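Local coordinates for conserved hypothetical exported protein (Bacteroides fragilis, PDB 4JJA) that is of unknown function but belongs to the NamZ family and may act as an exo-beta-N-acetylmuramidase on peptidoglycan, at residues 143-148 against 205-211; 172-178 against 362-368. All coordinates share one frame. Residues are numbered along the deposited sequence.

Interaction 1 of 2, residues 143-148 against 205-211; sequences PNPNGH and YTHQTMY
Two turn-bearing loops, following the neighbouring strands 136-140 and 197-200 of a parallel, Rossmann-like sheet, run in opposite directions: H148 CA lies 4.8 Å from H207 CA, and P145 CA 5.4 Å from Y211 CA. In 143-148, N144-G147 is a type I turn (G147 N to N144 O 2.9 Å), reinforced by an Asx turn (N146 N to N144 OD1 2.8 Å). Along 205-211, Y205 (chi1 t) comes first: its OH accepts from N144 N (3.0 Å), and a CB on G147 would fall 2.9 Å from Y205 OH. T206-T209 forms a second type I turn with an ST turn, T206 OG1 accepting from Q208 N (3.0 Å). On it, H207 ND1 donates to G147 O (2.9 Å) and H207 O receives a CA-H...O contact from H148 CA (3.0 Å); H207 NE2 bonds E178. T209 O is 2.8 Å from water 1, itself 2.9 Å from N144 O. M210, a selenomethionine with chi1-chi3 all m, lays CE over the H148 ring face, 3.4 Å from its centroid (CH-pi). Y211 N donates to water 1 (2.9 Å), and P143 CG, also over a face of the Y205 ring, stands 3.7 Å from the Y211 ring centroid (CH-pi).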
loop_
_atom_site.group_PDB
_atom_site.type_symbol
_atom_site.label_atom_id
_atom_site.label_comp_id
_atom_site.label_asym_id
_atom_site.label_seq_id
_atom_site.Cartn_x
_atom_site.Cartn_y
_atom_site.Cartn_z
ATOM N N PRO A 143 11.493 -3.146 0.576
ATOM C CA PRO A 143 11.221 -2.276 1.709
ATOM C C PRO A 143 9.826 -1.700 1.751
ATOM O O PRO A 143 9.195 -1.556 0.712
ATOM C CB PRO A 143 12.253 -1.131 1.543
ATOM C CG PRO A 143 13.372 -1.767 0.835
ATOM C CD PRO A 143 12.685 -2.690 -0.154
ATOM N N ASN A 144 9.383 -1.381 2.964
ATOM C CA ASN A 144 8.206 -0.555 3.155
ATOM C C ASN A 144 8.709 0.872 3.318
ATOM O O ASN A 144 9.409 1.146 4.291
ATOM C CB ASN A 144 7.454 -1.036 4.397
ATOM C CG ASN A 144 6.214 -0.230 4.697
ATOM O OD1 ASN A 144 6.002 0.847 4.119
ATOM N ND2 ASN A 144 5.423 -0.724 5.665
ATOM N N PRO A 145 8.380 1.799 2.389
ATOM C CA PRO A 145 8.884 3.163 2.530
ATOM C C PRO A 145 8.309 3.895 3.735
ATOM O O PRO A 145 8.832 4.911 4.147
ATOM C CB PRO A 145 8.455 3.822 1.220
ATOM C CG PRO A 145 7.202 3.060 0.824
ATOM C CD PRO A 145 7.485 1.644 1.218
ATOM N N ASN A 146 7.212 3.363 4.279
ATOM C CA ASN A 146 6.585 3.823 5.515
ATOM C C ASN A 146 6.755 2.769 6.634
ATOM O O ASN A 146 5.932 2.661 7.536
ATOM C CB ASN A 146 5.100 4.181 5.268
ATOM C CG ASN A 146 4.959 5.500 4.564
ATOM O OD1 ASN A 146 5.459 6.529 5.069
ATOM N ND2 ASN A 146 4.197 5.535 3.472
ATOM N N GLY A 147 7.855 2.039 6.586
ATOM C CA GLY A 147 8.148 0.984 7.543
ATOM C C GLY A 147 8.728 1.455 8.844
ATOM O O GLY A 147 8.974 0.618 9.721
ATOM N N HIS A 148 8.943 2.751 8.974
ATOM C CA HIS A 148 9.639 3.330 10.098
ATOM C C HIS A 148 8.722 3.650 11.260
ATOM O O HIS A 148 9.214 4.097 12.313
ATOM C CB HIS A 148 10.399 4.597 9.674
ATOM C CG HIS A 148 9.540 5.615 8.982
ATOM N ND1 HIS A 148 9.017 5.385 7.727
ATOM C CD2 HIS A 148 9.093 6.835 9.370
ATOM C CE1 HIS A 148 8.280 6.432 7.375
ATOM N NE2 HIS A 148 8.320 7.340 8.348
ATOM N N TYR A 205 18.831 -3.440 5.626
ATOM C CA TYR A 205 17.492 -2.849 5.843
ATOM C C TYR A 205 17.024 -3.070 7.270
ATOM O O TYR A 205 17.042 -4.191 7.778
ATOM C CB TYR A 205 16.470 -3.498 4.876
ATOM C CG TYR A 205 15.087 -2.900 4.985
ATOM C CD1 TYR A 205 14.835 -1.579 4.666
ATOM C CD2 TYR A 205 14.009 -3.674 5.398
ATOM C CE1 TYR A 205 13.561 -1.060 4.843
ATOM C CE2 TYR A 205 12.717 -3.145 5.549
ATOM C CZ TYR A 205 12.496 -1.845 5.226
ATOM O OH TYR A 205 11.210 -1.314 5.393
ATOM N N THR A 206 16.632 -1.967 7.928
ATOM C CA THR A 206 16.002 -1.989 9.230
ATOM C C THR A 206 14.694 -1.223 9.112
ATOM O O THR A 206 14.441 -0.514 8.129
ATOM C CB THR A 206 16.864 -1.290 10.304
ATOM O OG1 THR A 206 16.855 0.104 10.035
ATOM C CG2 THR A 206 18.302 -1.867 10.305
ATOM N N HIS A 207 13.904 -1.264 10.181
ATOM C CA HIS A 207 12.703 -0.406 10.312
ATOM C C HIS A 207 12.977 1.054 10.687
ATOM O O HIS A 207 12.069 1.809 11.095
ATOM C CB HIS A 207 11.690 -1.049 11.238
ATOM C CG HIS A 207 11.026 -2.238 10.638
ATOM N ND1 HIS A 207 9.950 -2.124 9.779
ATOM C CD2 HIS A 207 11.298 -3.561 10.734
ATOM C CE1 HIS A 207 9.577 -3.335 9.392
ATOM N NE2 HIS A 207 10.384 -4.225 9.946
ATOM N N GLN A 208 14.224 1.458 10.541
ATOM C CA GLN A 208 14.564 2.893 10.397
ATOM C C GLN A 208 15.056 3.319 9.050
ATOM O O GLN A 208 15.147 4.530 8.804
ATOM C CB GLN A 208 15.621 3.273 11.444
ATOM C CG GLN A 208 15.070 3.331 12.825
ATOM C CD GLN A 208 16.116 3.781 13.845
ATOM O OE1 GLN A 208 16.478 4.953 13.871
ATOM N NE2 GLN A 208 16.607 2.863 14.646
ATOM N N THR A 209 15.350 2.359 8.158
ATOM C CA THR A 209 15.849 2.706 6.869
ATOM C C THR A 209 14.753 3.442 6.100
ATOM O O THR A 209 13.617 2.968 6.058
ATOM C CB THR A 209 16.215 1.462 6.082
ATOM O OG1 THR A 209 17.150 0.687 6.816
ATOM C CG2 THR A 209 16.761 1.779 4.664
HETATM N N MSE A 210 15.096 4.520 5.421
HETATM C CA MSE A 210 14.190 5.325 4.616
HETATM C C MSE A 210 14.442 5.064 3.157
HETATM O O MSE A 210 15.061 5.873 2.459
HETATM C CB MSE A 210 14.343 6.810 4.950
HETATM C CG MSE A 210 14.211 7.082 6.448
HETATM SE SE MSE A 210 12.584 6.451 7.301
HETATM C CE MSE A 210 11.303 7.501 6.290
ATOM N N TYR A 211 13.977 3.916 2.678
ATOM C CA TYR A 211 14.131 3.536 1.295
ATOM C C TYR A 211 13.290 4.387 0.407
ATOM O O TYR A 211 12.110 4.596 0.684
ATOM C CB TYR A 211 13.780 2.085 1.123
ATOM C CG TYR A 211 13.868 1.550 -0.291
ATOM C CD1 TYR A 211 15.072 1.178 -0.871
ATOM C CD2 TYR A 211 12.716 1.338 -1.043
ATOM C CE1 TYR A 211 15.105 0.633 -2.127
ATOM C CE2 TYR A 211 12.742 0.775 -2.284
ATOM C CZ TYR A 211 13.954 0.396 -2.821
ATOM O OH TYR A 211 13.928 -0.169 -4.094
HETATM O O HOH W 1 12.108 2.046 3.939
HETATM O O HOH W 2 11.310 5.730 3.101
HETATM O O HOH W 3 10.771 3.504 6.313
#

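Interaction 2 of 2, residues 172-178 against 362-368; sequences HGMTLGE and RKPYLLY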
loop_
_atom_site.group_PDB
_atom_site.type_symbol
_atom_site.label_atom_id
_atom_site.label_comp_id
_atom_site.label_asym_id
_atom_site.label_seq_id
_atom_site.Cartn_x
_atom_site.Cartn_y
_atom_site.Cartn_z
ATOM N N HIS A 172 0.967 0.213 9.065
ATOM C CA HIS A 172 1.248 -1.036 9.767
ATOM C C HIS A 172 2.745 -1.261 10.020
ATOM O O HIS A 172 3.110 -2.075 10.879
ATOM C CB HIS A 172 0.597 -2.223 9.044
ATOM C CG HIS A 172 0.954 -2.304 7.599
ATOM N ND1 HIS A 172 2.214 -2.670 7.168
ATOM C CD2 HIS A 172 0.196 -2.112 6.491
ATOM C CE1 HIS A 172 2.200 -2.705 5.842
ATOM N NE2 HIS A 172 0.995 -2.320 5.411
ATOM N N GLY A 173 3.595 -0.563 9.259
ATOM C CA GLY A 173 4.994 -0.616 9.437
ATOM C C GLY A 173 5.734 -1.846 8.968
ATOM O O GLY A 173 6.888 -2.014 9.306
HETATM N N MSE A 174 5.083 -2.720 8.195
HETATM C CA MSE A 174 5.634 -4.023 7.882
HETATM C C MSE A 174 5.895 -4.168 6.393
HETATM O O MSE A 174 5.234 -3.577 5.566
HETATM C CB MSE A 174 4.663 -5.140 8.289
HETATM C CG MSE A 174 4.336 -5.058 9.777
HETATM SE SE MSE A 174 3.020 -6.337 10.427
HETATM C CE MSE A 174 4.155 -7.776 10.513
ATOM N N THR A 175 6.911 -4.949 6.063
ATOM C CA THR A 175 7.067 -5.366 4.683
ATOM C C THR A 175 6.011 -6.409 4.289
ATOM O O THR A 175 5.394 -7.003 5.173
ATOM C CB THR A 175 8.458 -5.933 4.392
ATOM O OG1 THR A 175 8.598 -7.216 5.017
ATOM C CG2 THR A 175 9.547 -4.960 4.750
ATOM N N LEU A 176 5.826 -6.649 2.997
ATOM C CA LEU A 176 4.858 -7.667 2.596
ATOM C C LEU A 176 5.288 -9.031 3.096
ATOM O O LEU A 176 4.426 -9.845 3.454
ATOM C CB LEU A 176 4.621 -7.675 1.116
ATOM C CG LEU A 176 3.943 -6.481 0.468
ATOM C CD1 LEU A 176 3.908 -6.656 -1.078
ATOM C CD2 LEU A 176 2.559 -6.300 1.027
ATOM N N GLY A 177 6.588 -9.322 3.193
ATOM C CA GLY A 177 7.041 -10.575 3.749
ATOM C C GLY A 177 6.682 -10.726 5.206
ATOM O O GLY A 177 6.226 -11.766 5.647
ATOM N N GLU A 178 6.931 -9.682 5.983
ATOM C CA GLU A 178 6.549 -9.710 7.400
ATOM C C GLU A 178 5.066 -9.900 7.566
ATOM O O GLU A 178 4.613 -10.677 8.409
ATOM C CB GLU A 178 7.022 -8.420 8.066
ATOM C CG GLU A 178 8.563 -8.230 8.130
ATOM C CD GLU A 178 9.002 -6.899 8.692
ATOM O OE1 GLU A 178 8.349 -5.872 8.365
ATOM O OE2 GLU A 178 9.991 -6.860 9.485
ATOM N N ARG A 362 2.891 -7.767 16.470
ATOM C CA ARG A 362 3.601 -8.029 15.214
ATOM C C ARG A 362 5.010 -8.524 15.421
ATOM O O ARG A 362 5.625 -9.022 14.491
ATOM C CB ARG A 362 3.636 -6.756 14.362
ATOM C CG ARG A 362 4.656 -5.730 14.765
ATOM C CD ARG A 362 4.604 -4.472 13.881
ATOM N NE ARG A 362 5.761 -3.671 14.151
ATOM C CZ ARG A 362 6.389 -2.905 13.266
ATOM N NH1 ARG A 362 5.855 -2.640 12.089
ATOM N NH2 ARG A 362 7.543 -2.371 13.565
ATOM N N LYS A 363 5.560 -8.330 16.623
ATOM C CA LYS A 363 6.987 -8.560 16.835
ATOM C C LYS A 363 7.499 -9.932 16.379
ATOM O O LYS A 363 8.568 -9.971 15.778
ATOM C CB LYS A 363 7.341 -8.308 18.319
ATOM C CG LYS A 363 8.825 -8.258 18.584
ATOM C CD LYS A 363 9.352 -6.890 18.235
ATOM C CE LYS A 363 10.743 -6.507 18.902
ATOM N NZ LYS A 363 10.760 -5.071 19.308
ATOM N N PRO A 364 6.772 -11.023 16.625
ATOM C CA PRO A 364 7.310 -12.329 16.173
ATOM C C PRO A 364 7.443 -12.520 14.684
ATOM O O PRO A 364 8.114 -13.460 14.251
ATOM C CB PRO A 364 6.268 -13.349 16.697
ATOM C CG PRO A 364 5.463 -12.622 17.775
ATOM C CD PRO A 364 5.503 -11.159 17.366
ATOM N N TYR A 365 6.840 -11.624 13.905
ATOM C CA TYR A 365 6.791 -11.722 12.466
ATOM C C TYR A 365 7.765 -10.778 11.779
ATOM O O TYR A 365 7.881 -10.823 10.532
ATOM C CB TYR A 365 5.358 -11.470 12.005
ATOM C CG TYR A 365 4.369 -12.341 12.706
ATOM C CD1 TYR A 365 4.387 -13.720 12.554
ATOM C CD2 TYR A 365 3.509 -11.808 13.625
ATOM C CE1 TYR A 365 3.544 -14.509 13.239
ATOM C CE2 TYR A 365 2.618 -12.607 14.299
ATOM C CZ TYR A 365 2.637 -13.964 14.109
ATOM O OH TYR A 365 1.762 -14.802 14.769
ATOM N N LEU A 366 8.464 -9.933 12.537
ATOM C CA LEU A 366 9.400 -9.014 11.932
ATOM C C LEU A 366 10.620 -9.756 11.446
ATOM O O LEU A 366 11.064 -10.727 12.035
ATOM C CB LEU A 366 9.817 -7.879 12.863
ATOM C CG LEU A 366 8.673 -6.994 13.361
ATOM C CD1 LEU A 366 9.153 -5.901 14.304
ATOM C CD2 LEU A 366 7.784 -6.420 12.201
ATOM N N LEU A 367 11.145 -9.305 10.326
ATOM C CA LEU A 367 12.322 -9.871 9.700
ATOM C C LEU A 367 13.525 -8.957 9.766
ATOM O O LEU A 367 14.640 -9.315 9.343
ATOM C CB LEU A 367 12.022 -10.202 8.244
ATOM C CG LEU A 367 11.043 -11.352 7.999
ATOM C CD1 LEU A 367 10.601 -11.360 6.539
ATOM C CD2 LEU A 367 11.633 -12.682 8.476
ATOM N N TYR A 368 13.311 -7.753 10.286
ATOM C CA TYR A 368 14.330 -6.715 10.319
ATOM C C TYR A 368 14.264 -6.052 11.667
ATOM O O TYR A 368 13.252 -6.099 12.331
ATOM C CB TYR A 368 14.053 -5.636 9.221
ATOM C CG TYR A 368 13.765 -6.287 7.879
ATOM C CD1 TYR A 368 14.780 -6.798 7.118
ATOM C CD2 TYR A 368 12.492 -6.375 7.380
ATOM C CE1 TYR A 368 14.512 -7.415 5.902
ATOM C CE2 TYR A 368 12.222 -7.000 6.186
ATOM C CZ TYR A 368 13.235 -7.499 5.435
ATOM O OH TYR A 368 13.020 -8.126 4.228
#
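The strongest bond across this contact runs from L367 N to E178 OE2, 2.8 Å and nearly straight; the same oxygen also bonds H207. E178 OE1 meanwhile accepts from T175 N at 2.9 Å, and E178 N donates to T175 OG1 at 3.1 Å. This reciprocal pair is a capping box, with T175 as N-cap of helix 176-185, so one carboxylate both closes the start of the helix and holds the backbone of 362-368. A second polar link lies at R362: its NH1 makes a weak hydrogen bond to H172 O (3.1 Å), while its NH2 is salt-bridged to D370. G173, with phi of 75°, passes beside this guanidinium; a CB there would sit 2.6 Å from R362 NH1.

Around these bonds the packing is mostly apolar. CE of selenomethionine M174 lies 4.2 Å from both Y365 CB and L366 CD2, and T175 CG2 touches Y368 CE2 at 3.7 Å. E178 CB rests 3.5 Å from Y365 O, a buried carbonyl without a polar partner in the model.

The contact joins the N-terminal and C-terminal NamZ family regions: the tail that follows helix 352-362 turns through the 3-10 segment 363-365 and lies across the first turn of helix 176-185. D141, just beyond strand 136-140, bonds T175 OG1, G177 N and Y368 OH, tying both segments to the central sheet, while M182, farther along helix 176-185, packs against M174, R362 and Y365.

The segments of the two interactions alternate along the chain, and their centres lie only 11 Å apart. H207 and E178 couple them: H207 NE2 is 2.7 Å from E178 OE2, a probable hydrogen bond, which extends the polar chain from G147 O through the imidazole and carboxylate to L367 N. A second link, N144 ND2 to M174 O at 2.9 Å, joins 143-148 to the approach to helix 176-185, and the rings of Y205 and Y368 meet edge-to-face. Interactions 1 and 2 thus form one buried junction of the loops after strands 136-140 and 197-200, the start of helix 176-185 and the C-terminal tail. A glycerol, probably from crystallisation, lies about 4 Å from the L367 side chain.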